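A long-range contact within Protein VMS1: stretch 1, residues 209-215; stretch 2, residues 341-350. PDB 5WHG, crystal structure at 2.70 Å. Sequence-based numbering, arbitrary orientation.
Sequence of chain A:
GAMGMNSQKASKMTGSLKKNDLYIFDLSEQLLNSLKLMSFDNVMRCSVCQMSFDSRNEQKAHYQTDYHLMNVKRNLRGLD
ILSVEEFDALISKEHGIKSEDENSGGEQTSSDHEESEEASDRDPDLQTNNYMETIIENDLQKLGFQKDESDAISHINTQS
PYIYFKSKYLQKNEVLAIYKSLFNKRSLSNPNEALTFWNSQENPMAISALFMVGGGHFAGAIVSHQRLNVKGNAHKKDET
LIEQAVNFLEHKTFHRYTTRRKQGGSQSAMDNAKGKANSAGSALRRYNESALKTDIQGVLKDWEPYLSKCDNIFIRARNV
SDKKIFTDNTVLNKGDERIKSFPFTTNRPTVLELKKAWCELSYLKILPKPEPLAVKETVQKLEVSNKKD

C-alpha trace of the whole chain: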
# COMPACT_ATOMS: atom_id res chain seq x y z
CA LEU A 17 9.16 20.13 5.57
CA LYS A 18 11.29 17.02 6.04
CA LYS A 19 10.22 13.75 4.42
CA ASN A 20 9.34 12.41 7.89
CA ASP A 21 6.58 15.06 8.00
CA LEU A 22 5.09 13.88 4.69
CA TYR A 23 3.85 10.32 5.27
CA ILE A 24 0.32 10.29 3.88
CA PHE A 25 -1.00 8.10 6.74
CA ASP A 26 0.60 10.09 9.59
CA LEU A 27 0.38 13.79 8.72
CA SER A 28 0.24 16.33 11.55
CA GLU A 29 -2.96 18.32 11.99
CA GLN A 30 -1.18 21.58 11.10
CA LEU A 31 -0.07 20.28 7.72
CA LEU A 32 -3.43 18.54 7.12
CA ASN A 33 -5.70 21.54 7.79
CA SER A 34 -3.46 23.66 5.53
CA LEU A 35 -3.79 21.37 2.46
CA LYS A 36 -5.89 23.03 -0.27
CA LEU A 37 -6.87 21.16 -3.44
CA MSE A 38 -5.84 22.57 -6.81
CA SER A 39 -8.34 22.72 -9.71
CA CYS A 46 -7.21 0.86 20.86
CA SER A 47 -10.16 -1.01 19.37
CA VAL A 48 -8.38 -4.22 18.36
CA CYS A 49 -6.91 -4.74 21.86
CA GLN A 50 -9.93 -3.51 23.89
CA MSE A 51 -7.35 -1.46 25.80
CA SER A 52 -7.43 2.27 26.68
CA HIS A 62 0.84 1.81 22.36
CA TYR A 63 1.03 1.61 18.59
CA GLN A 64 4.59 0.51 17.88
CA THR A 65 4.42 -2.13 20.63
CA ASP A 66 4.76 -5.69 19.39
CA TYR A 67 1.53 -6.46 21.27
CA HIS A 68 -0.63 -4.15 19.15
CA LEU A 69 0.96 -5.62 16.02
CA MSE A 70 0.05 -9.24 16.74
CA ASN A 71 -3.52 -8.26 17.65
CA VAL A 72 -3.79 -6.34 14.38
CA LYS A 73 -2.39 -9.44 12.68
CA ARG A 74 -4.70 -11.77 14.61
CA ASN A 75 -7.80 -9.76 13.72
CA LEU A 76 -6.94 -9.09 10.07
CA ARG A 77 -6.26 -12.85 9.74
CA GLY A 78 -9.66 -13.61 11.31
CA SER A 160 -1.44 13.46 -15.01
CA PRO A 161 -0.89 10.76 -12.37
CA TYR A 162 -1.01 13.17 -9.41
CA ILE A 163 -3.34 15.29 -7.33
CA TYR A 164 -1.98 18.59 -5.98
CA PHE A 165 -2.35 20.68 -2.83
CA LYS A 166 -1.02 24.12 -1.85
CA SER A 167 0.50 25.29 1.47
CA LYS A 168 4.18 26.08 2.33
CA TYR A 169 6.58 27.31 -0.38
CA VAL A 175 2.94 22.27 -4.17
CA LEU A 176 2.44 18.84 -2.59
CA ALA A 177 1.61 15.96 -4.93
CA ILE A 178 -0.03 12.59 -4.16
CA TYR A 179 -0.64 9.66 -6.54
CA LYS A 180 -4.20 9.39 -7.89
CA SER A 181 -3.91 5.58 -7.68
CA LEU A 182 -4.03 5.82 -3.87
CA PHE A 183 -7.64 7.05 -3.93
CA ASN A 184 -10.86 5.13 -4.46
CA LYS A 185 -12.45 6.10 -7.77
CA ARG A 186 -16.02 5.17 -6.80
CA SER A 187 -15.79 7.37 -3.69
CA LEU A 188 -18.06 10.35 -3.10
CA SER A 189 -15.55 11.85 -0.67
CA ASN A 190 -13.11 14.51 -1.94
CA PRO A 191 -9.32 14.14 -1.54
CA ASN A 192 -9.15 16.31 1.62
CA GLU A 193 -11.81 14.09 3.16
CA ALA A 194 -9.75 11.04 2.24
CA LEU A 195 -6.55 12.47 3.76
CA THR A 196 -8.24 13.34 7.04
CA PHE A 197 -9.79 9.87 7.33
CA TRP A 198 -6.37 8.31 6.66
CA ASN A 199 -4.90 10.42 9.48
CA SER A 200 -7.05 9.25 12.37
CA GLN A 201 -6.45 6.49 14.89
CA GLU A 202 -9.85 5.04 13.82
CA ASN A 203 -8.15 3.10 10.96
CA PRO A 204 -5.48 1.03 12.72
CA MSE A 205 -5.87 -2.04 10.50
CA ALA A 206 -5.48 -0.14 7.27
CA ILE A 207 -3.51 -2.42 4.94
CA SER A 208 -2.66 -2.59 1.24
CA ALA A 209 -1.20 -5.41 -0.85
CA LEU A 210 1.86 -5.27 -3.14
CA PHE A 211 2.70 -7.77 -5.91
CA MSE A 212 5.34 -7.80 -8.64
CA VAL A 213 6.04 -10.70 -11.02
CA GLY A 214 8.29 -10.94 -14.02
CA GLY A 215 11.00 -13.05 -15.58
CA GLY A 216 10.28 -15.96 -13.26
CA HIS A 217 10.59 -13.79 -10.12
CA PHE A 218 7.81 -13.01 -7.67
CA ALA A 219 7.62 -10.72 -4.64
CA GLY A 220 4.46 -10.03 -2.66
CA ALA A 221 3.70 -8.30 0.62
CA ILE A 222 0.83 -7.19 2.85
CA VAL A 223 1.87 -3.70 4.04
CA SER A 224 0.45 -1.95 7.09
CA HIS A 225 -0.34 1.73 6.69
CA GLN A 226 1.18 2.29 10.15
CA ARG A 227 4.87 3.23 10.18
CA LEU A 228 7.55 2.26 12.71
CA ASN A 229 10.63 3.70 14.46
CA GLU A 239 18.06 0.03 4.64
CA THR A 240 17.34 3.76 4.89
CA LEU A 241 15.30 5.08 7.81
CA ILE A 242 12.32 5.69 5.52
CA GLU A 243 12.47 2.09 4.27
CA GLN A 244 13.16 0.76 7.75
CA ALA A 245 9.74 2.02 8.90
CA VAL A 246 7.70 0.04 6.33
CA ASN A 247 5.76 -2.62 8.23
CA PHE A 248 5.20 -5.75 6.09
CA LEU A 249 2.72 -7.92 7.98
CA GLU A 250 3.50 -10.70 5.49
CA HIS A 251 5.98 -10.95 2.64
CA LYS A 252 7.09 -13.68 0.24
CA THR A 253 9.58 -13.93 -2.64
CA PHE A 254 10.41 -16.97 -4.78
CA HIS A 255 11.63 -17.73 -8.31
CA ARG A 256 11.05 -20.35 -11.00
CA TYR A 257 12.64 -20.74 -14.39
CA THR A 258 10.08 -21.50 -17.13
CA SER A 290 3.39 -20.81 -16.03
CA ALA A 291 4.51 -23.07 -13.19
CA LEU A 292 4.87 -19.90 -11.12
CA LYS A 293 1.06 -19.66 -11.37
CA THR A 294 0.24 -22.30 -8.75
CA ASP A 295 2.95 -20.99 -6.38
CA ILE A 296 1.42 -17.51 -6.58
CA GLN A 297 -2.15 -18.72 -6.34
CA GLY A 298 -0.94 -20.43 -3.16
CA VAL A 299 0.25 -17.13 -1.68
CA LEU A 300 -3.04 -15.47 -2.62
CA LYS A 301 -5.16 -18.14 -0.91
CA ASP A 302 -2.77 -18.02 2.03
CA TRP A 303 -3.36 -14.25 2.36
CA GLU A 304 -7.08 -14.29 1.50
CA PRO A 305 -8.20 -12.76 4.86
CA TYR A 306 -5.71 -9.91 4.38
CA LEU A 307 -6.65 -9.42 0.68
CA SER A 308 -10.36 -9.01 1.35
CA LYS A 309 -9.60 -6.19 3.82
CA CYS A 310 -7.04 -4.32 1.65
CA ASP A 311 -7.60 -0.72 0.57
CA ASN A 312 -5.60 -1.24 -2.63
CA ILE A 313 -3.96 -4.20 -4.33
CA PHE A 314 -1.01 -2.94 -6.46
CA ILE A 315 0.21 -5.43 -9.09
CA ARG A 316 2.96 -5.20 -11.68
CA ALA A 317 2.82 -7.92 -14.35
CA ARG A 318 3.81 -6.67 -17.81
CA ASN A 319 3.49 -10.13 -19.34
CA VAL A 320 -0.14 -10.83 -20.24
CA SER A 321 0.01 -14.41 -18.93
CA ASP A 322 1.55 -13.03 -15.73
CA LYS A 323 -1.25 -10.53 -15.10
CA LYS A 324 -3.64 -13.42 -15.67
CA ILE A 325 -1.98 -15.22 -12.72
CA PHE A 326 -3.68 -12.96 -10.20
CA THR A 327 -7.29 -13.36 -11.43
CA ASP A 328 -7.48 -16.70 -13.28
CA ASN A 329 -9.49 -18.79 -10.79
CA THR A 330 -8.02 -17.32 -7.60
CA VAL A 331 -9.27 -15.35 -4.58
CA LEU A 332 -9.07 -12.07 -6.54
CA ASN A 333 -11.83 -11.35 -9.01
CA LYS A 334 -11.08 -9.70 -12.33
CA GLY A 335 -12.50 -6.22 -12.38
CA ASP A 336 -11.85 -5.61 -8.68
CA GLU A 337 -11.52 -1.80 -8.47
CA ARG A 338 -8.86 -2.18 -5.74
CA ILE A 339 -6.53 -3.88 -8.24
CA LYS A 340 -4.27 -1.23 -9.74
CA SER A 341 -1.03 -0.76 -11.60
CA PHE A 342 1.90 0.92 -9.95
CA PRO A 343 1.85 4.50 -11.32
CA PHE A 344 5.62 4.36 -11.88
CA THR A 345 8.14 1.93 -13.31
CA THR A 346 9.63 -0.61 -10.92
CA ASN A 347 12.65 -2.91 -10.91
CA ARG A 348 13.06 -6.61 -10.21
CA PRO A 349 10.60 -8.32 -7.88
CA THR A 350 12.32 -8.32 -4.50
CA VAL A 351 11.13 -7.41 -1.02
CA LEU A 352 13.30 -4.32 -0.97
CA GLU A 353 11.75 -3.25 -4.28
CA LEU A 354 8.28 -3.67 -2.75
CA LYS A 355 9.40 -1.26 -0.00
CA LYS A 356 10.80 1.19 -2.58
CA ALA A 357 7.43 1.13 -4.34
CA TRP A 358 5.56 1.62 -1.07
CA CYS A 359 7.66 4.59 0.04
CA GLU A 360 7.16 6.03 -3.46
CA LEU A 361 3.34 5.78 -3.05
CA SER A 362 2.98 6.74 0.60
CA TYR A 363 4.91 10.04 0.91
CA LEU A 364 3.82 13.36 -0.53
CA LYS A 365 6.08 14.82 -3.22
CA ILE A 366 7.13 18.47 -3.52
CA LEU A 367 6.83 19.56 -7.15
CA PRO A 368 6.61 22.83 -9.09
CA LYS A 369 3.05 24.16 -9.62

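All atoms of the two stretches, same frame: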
# COMPACT_ATOMS: atom_id res chain seq x y z
N ALA A 209 -2.02 -4.31 -0.35
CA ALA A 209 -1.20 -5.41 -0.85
C ALA A 209 -0.26 -4.93 -1.96
O ALA A 209 -0.55 -3.96 -2.66
CB ALA A 209 -2.08 -6.57 -1.33
N LEU A 210 0.89 -5.60 -2.11
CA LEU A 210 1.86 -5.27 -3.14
C LEU A 210 2.39 -6.55 -3.79
O LEU A 210 2.86 -7.45 -3.10
CB LEU A 210 3.03 -4.45 -2.58
CG LEU A 210 2.75 -3.25 -1.66
CD1 LEU A 210 4.04 -2.77 -0.98
CD2 LEU A 210 2.17 -2.12 -2.42
N PHE A 211 2.32 -6.60 -5.12
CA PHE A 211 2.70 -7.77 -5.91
C PHE A 211 3.46 -7.32 -7.16
O PHE A 211 3.00 -6.44 -7.89
CB PHE A 211 1.45 -8.56 -6.31
CG PHE A 211 0.75 -9.22 -5.14
CD1 PHE A 211 1.35 -10.31 -4.49
CD2 PHE A 211 -0.48 -8.77 -4.69
CE1 PHE A 211 0.73 -10.92 -3.41
CE2 PHE A 211 -1.12 -9.38 -3.61
CZ PHE A 211 -0.52 -10.46 -2.96
N MSE A 212 4.64 -7.91 -7.37
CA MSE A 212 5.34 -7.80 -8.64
C MSE A 212 5.79 -9.17 -9.13
O MSE A 212 6.33 -9.95 -8.36
CB MSE A 212 6.56 -6.91 -8.51
CG MSE A 212 6.32 -5.54 -7.97
SE MSE A 212 8.06 -4.70 -7.61
CE MSE A 212 7.45 -3.17 -6.57
N VAL A 213 5.59 -9.45 -10.41
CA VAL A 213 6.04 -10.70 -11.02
C VAL A 213 6.70 -10.35 -12.33
O VAL A 213 6.32 -9.37 -12.99
CB VAL A 213 4.89 -11.72 -11.22
CG1 VAL A 213 3.87 -11.19 -12.19
CG2 VAL A 213 5.40 -13.05 -11.71
N GLY A 214 7.70 -11.13 -12.71
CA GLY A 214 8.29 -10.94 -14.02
C GLY A 214 9.59 -11.69 -14.17
O GLY A 214 10.43 -11.69 -13.26
N GLY A 215 9.78 -12.31 -15.33
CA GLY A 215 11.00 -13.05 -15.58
C GLY A 215 11.22 -14.19 -14.61
O GLY A 215 12.37 -14.50 -14.28
N SER A 341 -2.44 -0.88 -11.26
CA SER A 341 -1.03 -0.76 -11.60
C SER A 341 -0.29 0.12 -10.60
O SER A 341 -0.87 0.96 -9.91
CB SER A 341 -0.86 -0.18 -12.99
OG SER A 341 -1.20 -1.16 -13.95
N PHE A 342 1.02 -0.07 -10.55
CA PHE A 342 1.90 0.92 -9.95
C PHE A 342 2.02 2.12 -10.89
O PHE A 342 2.37 1.94 -12.06
CB PHE A 342 3.28 0.33 -9.68
CG PHE A 342 3.33 -0.66 -8.55
CD1 PHE A 342 3.58 -0.24 -7.25
CD2 PHE A 342 3.16 -2.02 -8.78
CE1 PHE A 342 3.67 -1.14 -6.20
CE2 PHE A 342 3.24 -2.94 -7.73
CZ PHE A 342 3.50 -2.50 -6.45
N PRO A 343 1.76 3.34 -10.43
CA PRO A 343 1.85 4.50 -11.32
C PRO A 343 3.28 4.95 -11.63
O PRO A 343 3.51 6.12 -11.93
CB PRO A 343 1.07 5.58 -10.56
CG PRO A 343 1.26 5.22 -9.14
CD PRO A 343 1.23 3.71 -9.10
N PHE A 344 4.23 4.04 -11.57
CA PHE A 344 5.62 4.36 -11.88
C PHE A 344 6.34 3.06 -12.18
O PHE A 344 5.96 2.01 -11.68
CB PHE A 344 6.30 5.08 -10.72
CG PHE A 344 5.91 4.54 -9.40
CD1 PHE A 344 6.48 3.37 -8.93
CD2 PHE A 344 4.92 5.15 -8.65
CE1 PHE A 344 6.10 2.83 -7.72
CE2 PHE A 344 4.53 4.63 -7.44
CZ PHE A 344 5.12 3.47 -6.96
N THR A 345 7.38 3.14 -13.00
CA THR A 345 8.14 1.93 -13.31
C THR A 345 8.81 1.40 -12.05
O THR A 345 9.09 2.13 -11.10
CB THR A 345 9.19 2.19 -14.38
OG1 THR A 345 10.15 3.12 -13.87
CG2 THR A 345 8.54 2.74 -15.62
N THR A 346 9.05 0.09 -12.06
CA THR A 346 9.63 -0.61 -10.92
C THR A 346 10.61 -1.65 -11.43
O THR A 346 10.56 -2.07 -12.59
CB THR A 346 8.55 -1.26 -10.06
OG1 THR A 346 7.58 -1.86 -10.92
CG2 THR A 346 7.87 -0.21 -9.21
N ASN A 347 11.50 -2.09 -10.53
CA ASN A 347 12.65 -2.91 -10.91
C ASN A 347 12.37 -4.41 -10.88
O ASN A 347 11.37 -4.88 -11.42
CB ASN A 347 13.83 -2.59 -10.00
CG ASN A 347 14.57 -1.36 -10.44
OD1 ASN A 347 15.63 -1.46 -11.07
ND2 ASN A 347 14.02 -0.18 -10.12
N ARG A 348 13.29 -5.18 -10.28
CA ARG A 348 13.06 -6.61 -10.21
C ARG A 348 12.14 -6.90 -9.02
O ARG A 348 12.06 -6.10 -8.08
CB ARG A 348 14.39 -7.35 -10.06
CG ARG A 348 15.61 -6.53 -10.54
CD ARG A 348 16.93 -7.32 -10.47
NE ARG A 348 16.93 -8.33 -9.42
CZ ARG A 348 16.87 -9.64 -9.63
NH1 ARG A 348 16.83 -10.11 -10.87
NH2 ARG A 348 16.88 -10.49 -8.60
N PRO A 349 11.40 -7.97 -9.06
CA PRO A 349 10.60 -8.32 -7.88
C PRO A 349 11.47 -8.81 -6.73
O PRO A 349 11.96 -9.94 -6.75
CB PRO A 349 9.66 -9.42 -8.40
CG PRO A 349 9.59 -9.18 -9.88
CD PRO A 349 10.96 -8.69 -10.27
N THR A 350 11.71 -7.94 -5.76
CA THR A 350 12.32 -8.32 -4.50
C THR A 350 11.57 -7.61 -3.39
O THR A 350 10.82 -6.65 -3.63
CB THR A 350 13.81 -7.93 -4.41
OG1 THR A 350 13.91 -6.59 -3.93
CG2 THR A 350 14.48 -8.03 -5.75

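The centre of this contact is a selenomethionine. Met 212 sits on a buried strand, its CA-to-CB bond directed toward the second stretch, and it gives up more surface to that stretch than any other residue here. With chi1 m (-55°) and chi2 and chi3 both t, the side chain runs out extended, so that one residue can reach several partners along its length. At the tip, CE lies over one face of the Phe 342 ring, with Met 212 CE 4.0 Å from Phe 342 CZ. Near the root, Met 212 CB is 4.0 Å from Pro 349 CB. The long side chain thereby bridges two parts of a segment that forms no regular helix or strand.

Phe 342 is the reciprocal piece. Its CA-to-CB bond also points toward the partner, and its ring is met from several directions. While the methyl of Met 212 covers a face, Leu 210 CD2 approaches obliquely, 4.2 Å from Phe 342 CE1. Leu 210 gets there from a CA-to-CB bond that runs sideways, and the CA atoms of Leu 210 and Phe 342 remain 9.2 Å apart; the gap is spanned by side chains. At the ring edge, near its plane, the backbone carbonyl of Phe 211 comes in, with Phe 211 O 3.5 Å from Phe 342 CE2. The side chains of Phe 211 and Val 213 start away from the second stretch, as the alternation of a strand requires, so what Phe 211 offers the ring is main chain.

At Pro 349 the two stretches draw much closer, with Pro 349 CA 5.3 Å from Met 212 CA. Here a compact ring packs directly on the strand backbone: Pro 349 CB is 3.4 Å from Met 212 O, and Pro 349 CG is 3.9 Å from Gly 214 N. Gly 214 has phi and psi of 168° and 138°, angles at which a CB would be jammed against the preceding carbonyl oxygen, so the local backbone itself calls for glycine.

Toward the polar edge the contact thins. Thr 346 CG2 is 4.0 Å from Met 212 CE, and Thr 346 OG1, 4.4 Å from Met 212 SE, also faces this side chain; OG1 has its hydrogen bond elsewhere in the structure. Arg 348 starts away from the strand, and its nearest atom is the carbonyl, with Arg 348 O 4.3 Å from Met 212 SE. No hydrogen bond crosses between the stretches. The rule to read here is shape: an extended side chain, an aromatic ring and a proline fit an irregular segment against a strand without polar pairing.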